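Local coordinates for protein vacuolar aminopeptidase 1 (Saccharomyces cerevisiae, PDB 5JGF) that removes N-terminal amino acids from peptides and proteins in the vacuole as a zinc-dependent dodecamer, and is the major cargo of the cytoplasm-to-vacuole targeting pathway, at residues N40-E46 / K60-R65; K83-I88 / D287-T293; A308-E314 / S418-T423. All blocks are in the same frame, centred on the assembly; numbering follows the deposited sequence.

Overall arrangement
All three contacts belong to the large mixed sheet of the zinc peptidase domain and the helices on it. Interaction 1 adds the short strand 42-43, outermost within the chain, to strand 58-65 and is only partly buried. It mixes main-chain bonds with aromatic contacts and a salt bridge. Interaction 2 lies buried in mid-sheet, where parallel strands pair through backbone bonds; its charged pair is partly exposed. Interaction 3, also partly buried, joins a 3-10 turn and helix start to helix 416-423, mainly through polar side chains. L313 of interaction 3 packs on V87, T291 and T293 of interaction 2. L312 packs on E46, T63 and R65 of interaction 1, and G310 O accepts a probable hydrogen bond from R65 NH1.

Interaction 1: residues N40-E46 / K60-R65; sequences NFKYLSE and KFYTIR
F41 lays one ring face over K60 CB, 3.8 Å from the F41 ring centroid (CH-pi). N40, at positive phi (62°), ends helix 25-38 in a Schellman motif. The chain then runs extended, parallel to 60-65, pairing K42 with F61 and Y43 with Y62. K42 N donates to K60 O (2.8 Å), Y62 N to K42 O (3.1 Å) and L44 N to Y62 O (2.9 Å). T63 OG1 donates to L44 O (2.6 Å). Y43 (chi1 t) points its edge at the face of Y62 (chi1 p), an offset edge-to-face pair with centroids 5.4 Å apart. One water lies 2.9 Å from both Y43 OH and E46 N and 2.6 Å from I64 O. A salt bridge sets R65 NH2 2.7 Å from E46 OE2 and R65 NE 3.0 Å from E46 OE1. This short parallel strand extends the mixed M18 sheet at its outer end within the chain. Helix 25-38 packs on Y62 and I64, helix 312-324 on T63 and R65, and strand 69-76 borders the other edge of 58-65.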
loop_
_atom_site.group_PDB
_atom_site.type_symbol
_atom_site.label_atom_id
_atom_site.label_comp_id
_atom_site.label_asym_id
_atom_site.label_seq_id
_atom_site.Cartn_x
_atom_site.Cartn_y
_atom_site.Cartn_z
ATOM N N ASN D 40 -66.915 14.510 3.158
ATOM C CA ASN D 40 -67.877 13.653 2.490
ATOM C C ASN D 40 -67.390 12.650 1.452
ATOM O O ASN D 40 -68.079 12.393 0.464
ATOM C CB ASN D 40 -68.980 14.530 1.893
ATOM C CG ASN D 40 -69.600 15.452 2.928
ATOM O OD1 ASN D 40 -69.457 16.674 2.860
ATOM N ND2 ASN D 40 -70.281 14.866 3.906
ATOM N N PHE D 41 -66.202 12.092 1.664
ATOM C CA PHE D 41 -65.693 11.058 0.769
ATOM C C PHE D 41 -66.140 9.770 1.453
ATOM O O PHE D 41 -65.961 9.611 2.660
ATOM C CB PHE D 41 -64.161 11.086 0.676
ATOM C CG PHE D 41 -63.623 12.092 -0.306
ATOM C CD1 PHE D 41 -63.707 13.454 -0.050
ATOM C CD2 PHE D 41 -63.012 11.667 -1.486
ATOM C CE1 PHE D 41 -63.188 14.385 -0.954
ATOM C CE2 PHE D 41 -62.489 12.588 -2.396
ATOM C CZ PHE D 41 -62.578 13.950 -2.128
ATOM N N LYS D 42 -66.732 8.860 0.694
ATOM C CA LYS D 42 -67.222 7.607 1.254
ATOM C C LYS D 42 -66.160 6.516 1.260
ATOM O O LYS D 42 -65.562 6.219 0.230
ATOM C CB LYS D 42 -68.442 7.144 0.457
ATOM C CG LYS D 42 -69.005 5.789 0.852
ATOM C CD LYS D 42 -70.126 5.406 -0.108
ATOM C CE LYS D 42 -70.673 4.017 0.165
ATOM N NZ LYS D 42 -71.658 3.623 -0.884
ATOM N N TYR D 43 -65.933 5.915 2.423
ATOM C CA TYR D 43 -64.948 4.846 2.532
ATOM C C TYR D 43 -65.469 3.540 1.956
ATOM O O TYR D 43 -66.595 3.129 2.239
ATOM C CB TYR D 43 -64.545 4.617 3.990
ATOM C CG TYR D 43 -63.695 3.377 4.174
ATOM C CD1 TYR D 43 -64.263 2.166 4.574
ATOM C CD2 TYR D 43 -62.327 3.402 3.896
ATOM C CE1 TYR D 43 -63.488 1.008 4.693
ATOM C CE2 TYR D 43 -61.547 2.254 4.009
ATOM C CZ TYR D 43 -62.132 1.063 4.408
ATOM O OH TYR D 43 -61.359 -0.071 4.524
ATOM N N LEU D 44 -64.635 2.892 1.148
ATOM C CA LEU D 44 -64.977 1.617 0.530
ATOM C C LEU D 44 -63.929 0.580 0.923
ATOM O O LEU D 44 -62.730 0.821 0.795
ATOM C CB LEU D 44 -64.994 1.748 -0.991
ATOM C CG LEU D 44 -65.948 2.762 -1.627
ATOM C CD1 LEU D 44 -65.780 2.719 -3.139
ATOM C CD2 LEU D 44 -67.388 2.439 -1.240
ATOM N N SER D 45 -64.382 -0.572 1.402
ATOM C CA SER D 45 -63.466 -1.635 1.798
ATOM C C SER D 45 -63.015 -2.443 0.590
ATOM O O SER D 45 -63.826 -2.796 -0.264
ATOM C CB SER D 45 -64.140 -2.574 2.799
ATOM O OG SER D 45 -63.307 -3.682 3.077
ATOM N N GLU D 46 -61.719 -2.733 0.521
ATOM C CA GLU D 46 -61.172 -3.518 -0.578
ATOM C C GLU D 46 -61.712 -4.942 -0.576
ATOM O O GLU D 46 -61.757 -5.597 -1.614
ATOM C CB GLU D 46 -59.651 -3.618 -0.465
ATOM C CG GLU D 46 -58.865 -2.529 -1.125
ATOM C CD GLU D 46 -57.447 -2.989 -1.406
ATOM O OE1 GLU D 46 -56.772 -3.450 -0.460
ATOM O OE2 GLU D 46 -57.017 -2.899 -2.572
ATOM N N LYS D 60 -67.628 10.684 -4.512
ATOM C CA LYS D 60 -66.342 10.849 -3.846
ATOM C C LYS D 60 -66.103 9.669 -2.913
ATOM O O LYS D 60 -66.900 9.414 -2.006
ATOM C CB LYS D 60 -66.336 12.159 -3.056
ATOM C CG LYS D 60 -66.561 13.382 -3.931
ATOM C CD LYS D 60 -66.759 14.640 -3.106
ATOM C CE LYS D 60 -67.098 15.830 -3.996
ATOM N NZ LYS D 60 -67.470 17.023 -3.187
ATOM N N PHE D 61 -65.008 8.947 -3.138
ATOM C CA PHE D 61 -64.692 7.786 -2.315
ATOM C C PHE D 61 -63.204 7.672 -2.003
ATOM O O PHE D 61 -62.379 8.452 -2.480
ATOM C CB PHE D 61 -65.101 6.489 -3.024
ATOM C CG PHE D 61 -66.427 6.556 -3.734
ATOM C CD1 PHE D 61 -66.533 7.145 -4.990
ATOM C CD2 PHE D 61 -67.566 6.013 -3.151
ATOM C CE1 PHE D 61 -67.756 7.193 -5.656
ATOM C CE2 PHE D 61 -68.796 6.058 -3.812
ATOM C CZ PHE D 61 -68.887 6.647 -5.064
ATOM N N TYR D 62 -62.879 6.680 -1.186
ATOM C CA TYR D 62 -61.495 6.381 -0.855
ATOM C C TYR D 62 -61.454 4.994 -0.243
ATOM O O TYR D 62 -62.451 4.517 0.301
ATOM C CB TYR D 62 -60.889 7.418 0.105
ATOM C CG TYR D 62 -61.305 7.314 1.558
ATOM C CD1 TYR D 62 -62.487 7.901 2.015
ATOM C CD2 TYR D 62 -60.495 6.659 2.487
ATOM C CE1 TYR D 62 -62.845 7.842 3.360
ATOM C CE2 TYR D 62 -60.845 6.593 3.832
ATOM C CZ TYR D 62 -62.019 7.188 4.262
ATOM O OH TYR D 62 -62.358 7.133 5.591
ATOM N N THR D 63 -60.309 4.332 -0.369
ATOM C CA THR D 63 -60.143 3.007 0.198
ATOM C C THR D 63 -58.750 2.947 0.806
ATOM O O THR D 63 -57.902 3.799 0.522
ATOM C CB THR D 63 -60.304 1.899 -0.870
ATOM O OG1 THR D 63 -60.305 0.619 -0.229
ATOM C CG2 THR D 63 -59.167 1.954 -1.892
ATOM N N ILE D 64 -58.519 1.949 1.646
ATOM C CA ILE D 64 -57.232 1.805 2.303
ATOM C C ILE D 64 -56.786 0.357 2.261
ATOM O O ILE D 64 -57.600 -0.558 2.386
ATOM C CB ILE D 64 -57.316 2.258 3.776
ATOM C CG1 ILE D 64 -57.756 3.722 3.838
ATOM C CG2 ILE D 64 -55.961 2.080 4.465
ATOM C CD1 ILE D 64 -58.026 4.220 5.243
ATOM N N ARG D 65 -55.489 0.153 2.069
ATOM C CA ARG D 65 -54.931 -1.185 2.044
ATOM C C ARG D 65 -53.830 -1.261 3.096
ATOM O O ARG D 65 -52.984 -0.370 3.174
ATOM C CB ARG D 65 -54.339 -1.502 0.666
ATOM C CG ARG D 65 -53.636 -2.858 0.611
ATOM C CD ARG D 65 -53.037 -3.125 -0.758
ATOM N NE ARG D 65 -54.060 -3.221 -1.794
ATOM C CZ ARG D 65 -53.803 -3.409 -3.085
ATOM N NH1 ARG D 65 -52.547 -3.521 -3.507
ATOM N NH2 ARG D 65 -54.802 -3.487 -3.955
HETATM O O HOH W 1 -59.993 -1.670 2.571
#

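Interaction 2: residues K83-I88 / D287-T293; sequences KGVGVI and DLFSTVT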
loop_
_atom_site.group_PDB
_atom_site.type_symbol
_atom_site.label_atom_id
_atom_site.label_comp_id
_atom_site.label_asym_id
_atom_site.label_seq_id
_atom_site.Cartn_x
_atom_site.Cartn_y
_atom_site.Cartn_z
ATOM N N LYS D 83 -61.759 10.404 -21.323
ATOM C CA LYS D 83 -61.410 11.510 -20.437
ATOM C C LYS D 83 -60.182 11.182 -19.587
ATOM O O LYS D 83 -59.555 12.074 -19.007
ATOM C CB LYS D 83 -62.591 11.848 -19.529
ATOM C CG LYS D 83 -63.680 12.638 -20.241
ATOM C CD LYS D 83 -63.162 14.022 -20.591
ATOM C CE LYS D 83 -64.146 14.813 -21.420
ATOM N NZ LYS D 83 -63.623 16.187 -21.666
ATOM N N GLY D 84 -59.851 9.897 -19.522
ATOM C CA GLY D 84 -58.703 9.459 -18.750
ATOM C C GLY D 84 -58.841 9.728 -17.265
ATOM O O GLY D 84 -59.933 10.015 -16.767
ATOM N N VAL D 85 -57.724 9.633 -16.550
ATOM C CA VAL D 85 -57.715 9.866 -15.114
ATOM C C VAL D 85 -56.615 10.865 -14.757
ATOM O O VAL D 85 -55.508 10.793 -15.295
ATOM C CB VAL D 85 -57.459 8.548 -14.340
ATOM C CG1 VAL D 85 -57.572 8.786 -12.846
ATOM C CG2 VAL D 85 -58.447 7.478 -14.792
ATOM N N GLY D 86 -56.938 11.806 -13.871
ATOM C CA GLY D 86 -55.970 12.795 -13.421
ATOM C C GLY D 86 -55.455 12.264 -12.101
ATOM O O GLY D 86 -56.192 12.232 -11.115
ATOM N N VAL D 87 -54.187 11.860 -12.074
ATOM C CA VAL D 87 -53.607 11.250 -10.881
ATOM C C VAL D 87 -52.407 11.934 -10.238
ATOM O O VAL D 87 -51.546 12.481 -10.926
ATOM C CB VAL D 87 -53.122 9.809 -11.196
ATOM C CG1 VAL D 87 -52.593 9.147 -9.929
ATOM C CG2 VAL D 87 -54.239 8.988 -11.825
ATOM N N ILE D 88 -52.360 11.890 -8.911
ATOM C CA ILE D 88 -51.196 12.377 -8.182
ATOM C C ILE D 88 -50.820 11.216 -7.273
ATOM O O ILE D 88 -51.623 10.775 -6.445
ATOM C CB ILE D 88 -51.456 13.613 -7.293
ATOM C CG1 ILE D 88 -51.805 14.830 -8.149
ATOM C CG2 ILE D 88 -50.180 13.930 -6.493
ATOM C CD1 ILE D 88 -51.962 16.113 -7.346
ATOM N N ASP D 287 -67.311 15.363 -15.608
ATOM C CA ASP D 287 -66.967 14.285 -16.529
ATOM C C ASP D 287 -65.522 13.838 -16.290
ATOM O O ASP D 287 -64.889 13.247 -17.163
ATOM C CB ASP D 287 -67.132 14.735 -17.987
ATOM C CG ASP D 287 -66.255 15.925 -18.342
ATOM O OD1 ASP D 287 -66.288 16.349 -19.516
ATOM O OD2 ASP D 287 -65.539 16.442 -17.458
ATOM N N LEU D 288 -65.012 14.112 -15.094
ATOM C CA LEU D 288 -63.639 13.744 -14.757
ATOM C C LEU D 288 -63.524 12.625 -13.724
ATOM O O LEU D 288 -64.473 12.321 -13.000
ATOM C CB LEU D 288 -62.886 14.972 -14.235
ATOM C CG LEU D 288 -62.788 16.184 -15.165
ATOM C CD1 LEU D 288 -62.200 17.361 -14.401
ATOM C CD2 LEU D 288 -61.935 15.846 -16.373
ATOM N N PHE D 289 -62.339 12.021 -13.679
ATOM C CA PHE D 289 -62.007 10.960 -12.731
ATOM C C PHE D 289 -60.666 11.451 -12.180
ATOM O O PHE D 289 -59.669 11.483 -12.906
ATOM C CB PHE D 289 -61.841 9.620 -13.463
ATOM C CG PHE D 289 -61.763 8.410 -12.550
ATOM C CD1 PHE D 289 -62.015 7.137 -13.054
ATOM C CD2 PHE D 289 -61.420 8.538 -11.205
ATOM C CE1 PHE D 289 -61.930 6.008 -12.238
ATOM C CE2 PHE D 289 -61.330 7.413 -10.378
ATOM C CZ PHE D 289 -61.586 6.147 -10.895
ATOM N N SER D 290 -60.658 11.857 -10.915
ATOM C CA SER D 290 -59.454 12.386 -10.271
ATOM C C SER D 290 -59.077 11.569 -9.047
ATOM O O SER D 290 -59.943 11.025 -8.365
ATOM C CB SER D 290 -59.690 13.839 -9.839
ATOM O OG SER D 290 -60.120 14.639 -10.926
ATOM N N THR D 291 -57.783 11.484 -8.758
ATOM C CA THR D 291 -57.353 10.725 -7.597
ATOM C C THR D 291 -55.981 11.095 -7.068
ATOM O O THR D 291 -55.106 11.533 -7.811
ATOM C CB THR D 291 -57.320 9.202 -7.883
ATOM O OG1 THR D 291 -56.763 8.515 -6.752
ATOM C CG2 THR D 291 -56.457 8.895 -9.098
ATOM N N VAL D 292 -55.828 10.935 -5.762
ATOM C CA VAL D 292 -54.552 11.123 -5.100
ATOM C C VAL D 292 -54.384 9.769 -4.429
ATOM O O VAL D 292 -55.220 9.361 -3.621
ATOM C CB VAL D 292 -54.569 12.208 -4.011
ATOM C CG1 VAL D 292 -53.282 12.110 -3.178
ATOM C CG2 VAL D 292 -54.659 13.584 -4.644
ATOM N N THR D 293 -53.334 9.049 -4.796
ATOM C CA THR D 293 -53.083 7.753 -4.201
ATOM C C THR D 293 -51.763 7.850 -3.447
ATOM O O THR D 293 -50.758 8.309 -3.992
ATOM C CB THR D 293 -53.045 6.655 -5.276
ATOM O OG1 THR D 293 -54.333 6.581 -5.911
ATOM C CG2 THR D 293 -52.726 5.301 -4.657
HETATM O O HOH W 2 -63.563 17.609 -19.253
HETATM O O HOH W 3 -60.621 12.575 -16.086
#
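Backbone groups between these parallel strands are satisfied in alternation. The axes of 86-88 and 289-293 run 4.9 Å apart and 9° from parallel. G86 N donates to F289 O (2.9 Å), and G86 O accepts from T291 N (2.9 Å). I88 repeats the pattern: its N donates to T291 O (3.0 Å) and its O accepts from T293 N (2.9 Å). V87 instead bonds to I339 and L341 of strand 339-347, and S290 to I74 of strand 69-76.

One water lies 2.7 Å from G84 O, probably donating to it, and accepts from F289 N (3.0 Å). G84 O also accepts from W79 NE1. V85 N bonds to S338 OG, and K83 O accepts from R464 NH1. K83 NZ and D287 OD1 form a long salt bridge (3.4 Å), and a second water accepts from K83 NZ (2.8 Å) and donates to D287 OD2 (2.9 Å). D287 O is buried without a partner in the model. The hydroxyls of T291 and T293 bond to the neighbouring strand, at A72 O and S71 OG.

Methyl groups meet on the V87/T291 face (V87 CG2 to T291 CG2 3.5 Å); I88 and V292 pack on the other (I88 CB to V292 CG2 4.2 Å). These are neighbouring parallel strands mid-sheet in the M18 zinc-peptidase fold. Strand 86-91 ends at the zinc ligand H91, and the I88 side chain is about 9 Å from that of D344. Helices 261-278 and 448-468 pack on I88 and V292, while helix 312-324 places L313 against V87 and T291.

Interaction 3: residues A308-E314 / S418-T423; sequences AKGGLLE and SLASQT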
loop_
_atom_site.group_PDB
_atom_site.type_symbol
_atom_site.label_atom_id
_atom_site.label_comp_id
_atom_site.label_asym_id
_atom_site.label_seq_id
_atom_site.Cartn_x
_atom_site.Cartn_y
_atom_site.Cartn_z
ATOM N N ALA D 308 -46.170 1.142 -4.510
ATOM C CA ALA D 308 -46.611 1.475 -5.865
ATOM C C ALA D 308 -46.743 0.267 -6.784
ATOM O O ALA D 308 -47.640 0.224 -7.621
ATOM C CB ALA D 308 -45.668 2.500 -6.493
ATOM N N LYS D 309 -45.855 -0.711 -6.638
ATOM C CA LYS D 309 -45.909 -1.889 -7.491
ATOM C C LYS D 309 -47.072 -2.813 -7.126
ATOM O O LYS D 309 -47.385 -3.739 -7.876
ATOM C CB LYS D 309 -44.577 -2.646 -7.432
ATOM C CG LYS D 309 -43.394 -1.831 -7.968
ATOM C CD LYS D 309 -42.076 -2.592 -7.843
ATOM C CE LYS D 309 -40.887 -1.743 -8.287
ATOM N NZ LYS D 309 -40.908 -1.431 -9.747
ATOM N N GLY D 310 -47.710 -2.538 -5.988
ATOM C CA GLY D 310 -48.845 -3.329 -5.527
ATOM C C GLY D 310 -50.125 -3.028 -6.296
ATOM O O GLY D 310 -51.133 -3.720 -6.145
ATOM N N GLY D 311 -50.086 -1.969 -7.099
ATOM C CA GLY D 311 -51.209 -1.594 -7.946
ATOM C C GLY D 311 -52.541 -1.116 -7.390
ATOM O O GLY D 311 -53.572 -1.354 -8.019
ATOM N N LEU D 312 -52.553 -0.436 -6.250
ATOM C CA LEU D 312 -53.828 0.041 -5.715
ATOM C C LEU D 312 -54.495 1.029 -6.677
ATOM O O LEU D 312 -55.719 1.035 -6.822
ATOM C CB LEU D 312 -53.636 0.696 -4.345
ATOM C CG LEU D 312 -54.925 1.237 -3.707
ATOM C CD1 LEU D 312 -55.929 0.092 -3.523
ATOM C CD2 LEU D 312 -54.608 1.894 -2.370
ATOM N N LEU D 313 -53.691 1.861 -7.337
ATOM C CA LEU D 313 -54.221 2.838 -8.284
ATOM C C LEU D 313 -54.973 2.144 -9.413
ATOM O O LEU D 313 -56.124 2.479 -9.705
ATOM C CB LEU D 313 -53.089 3.674 -8.881
ATOM C CG LEU D 313 -53.482 4.583 -10.051
ATOM C CD1 LEU D 313 -54.435 5.667 -9.576
ATOM C CD2 LEU D 313 -52.230 5.202 -10.654
ATOM N N GLU D 314 -54.305 1.184 -10.047
ATOM C CA GLU D 314 -54.890 0.432 -11.147
ATOM C C GLU D 314 -56.157 -0.284 -10.682
ATOM O O GLU D 314 -57.141 -0.367 -11.419
ATOM C CB GLU D 314 -53.882 -0.596 -11.685
ATOM C CG GLU D 314 -52.582 -0.002 -12.245
ATOM C CD GLU D 314 -51.469 0.110 -11.205
ATOM O OE1 GLU D 314 -51.588 0.923 -10.270
ATOM O OE2 GLU D 314 -50.466 -0.625 -11.327
ATOM N N SER D 418 -42.419 3.111 -12.194
ATOM C CA SER D 418 -43.288 1.975 -11.897
ATOM C C SER D 418 -44.730 2.278 -12.312
ATOM O O SER D 418 -45.364 1.480 -13.002
ATOM C CB SER D 418 -43.250 1.635 -10.401
ATOM O OG SER D 418 -41.985 1.124 -10.016
ATOM N N LEU D 419 -45.246 3.432 -11.894
ATOM C CA LEU D 419 -46.620 3.795 -12.240
ATOM C C LEU D 419 -46.806 3.939 -13.751
ATOM O O LEU D 419 -47.803 3.477 -14.304
ATOM C CB LEU D 419 -47.030 5.091 -11.532
ATOM C CG LEU D 419 -47.085 5.041 -10.001
ATOM C CD1 LEU D 419 -47.585 6.375 -9.469
ATOM C CD2 LEU D 419 -48.001 3.907 -9.548
ATOM N N ALA D 420 -45.842 4.566 -14.419
ATOM C CA ALA D 420 -45.922 4.753 -15.866
ATOM C C ALA D 420 -45.930 3.418 -16.611
ATOM O O ALA D 420 -46.715 3.214 -17.543
ATOM C CB ALA D 420 -44.753 5.613 -16.348
ATOM N N SER D 421 -45.057 2.508 -16.196
ATOM C CA SER D 421 -44.953 1.200 -16.831
ATOM C C SER D 421 -46.174 0.332 -16.563
ATOM O O SER D 421 -46.660 -0.364 -17.455
ATOM C CB SER D 421 -43.702 0.471 -16.328
ATOM O OG SER D 421 -42.538 1.229 -16.606
ATOM N N GLN D 422 -46.662 0.378 -15.330
ATOM C CA GLN D 422 -47.810 -0.420 -14.926
ATOM C C GLN D 422 -49.111 0.016 -15.595
ATOM O O GLN D 422 -49.939 -0.821 -15.954
ATOM C CB GLN D 422 -47.950 -0.377 -13.401
ATOM C CG GLN D 422 -46.775 -1.051 -12.688
ATOM C CD GLN D 422 -46.708 -0.763 -11.197
ATOM O OE1 GLN D 422 -45.698 -1.057 -10.552
ATOM N NE2 GLN D 422 -47.775 -0.195 -10.639
ATOM N N THR D 423 -49.284 1.321 -15.774
ATOM C CA THR D 423 -50.506 1.844 -16.388
ATOM C C THR D 423 -50.382 2.110 -17.884
ATOM O O THR D 423 -51.346 1.941 -18.635
ATOM C CB THR D 423 -50.944 3.162 -15.725
ATOM O OG1 THR D 423 -49.931 4.155 -15.929
ATOM C CG2 THR D 423 -51.173 2.968 -14.226
HETATM O O HOH W 4 -43.309 -1.810 -11.605
#
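Residues 308-310 form a 3-10 turn, and the chain then enters helix 312-324 with G311, at positive phi (66°), in the N-cap position. Facing this turn is helix 416-423, of which 418-423 is all but the first two residues. The backbones stay apart: the nearest CA pairs are K309 with S418 (6.4 Å), A308 with L419 (6.8 Å) and E314 with T423 (7.0 Å). Q422 fills the space between. Its NE2 donates to A308 O (3.0 Å) and to E314 OE2 (2.8 Å). K309 NZ donates to S418 OG (2.8 Å), and a water links K309 NZ (3.1 Å) to Q422 OE1 (2.7 Å). Beside these polar bonds A308 CB meets L419 CD2 at 4.1 Å, and E314 CG meets T423 CG2 at 3.8 Å. Polar side chains thus join the 3-10 turn and the start of helix 312-324 to helix 416-423, on one face of the mixed M18 sheet. A308 is about 7 Å, side chain to side chain, from the zinc-site residues H91 and E298.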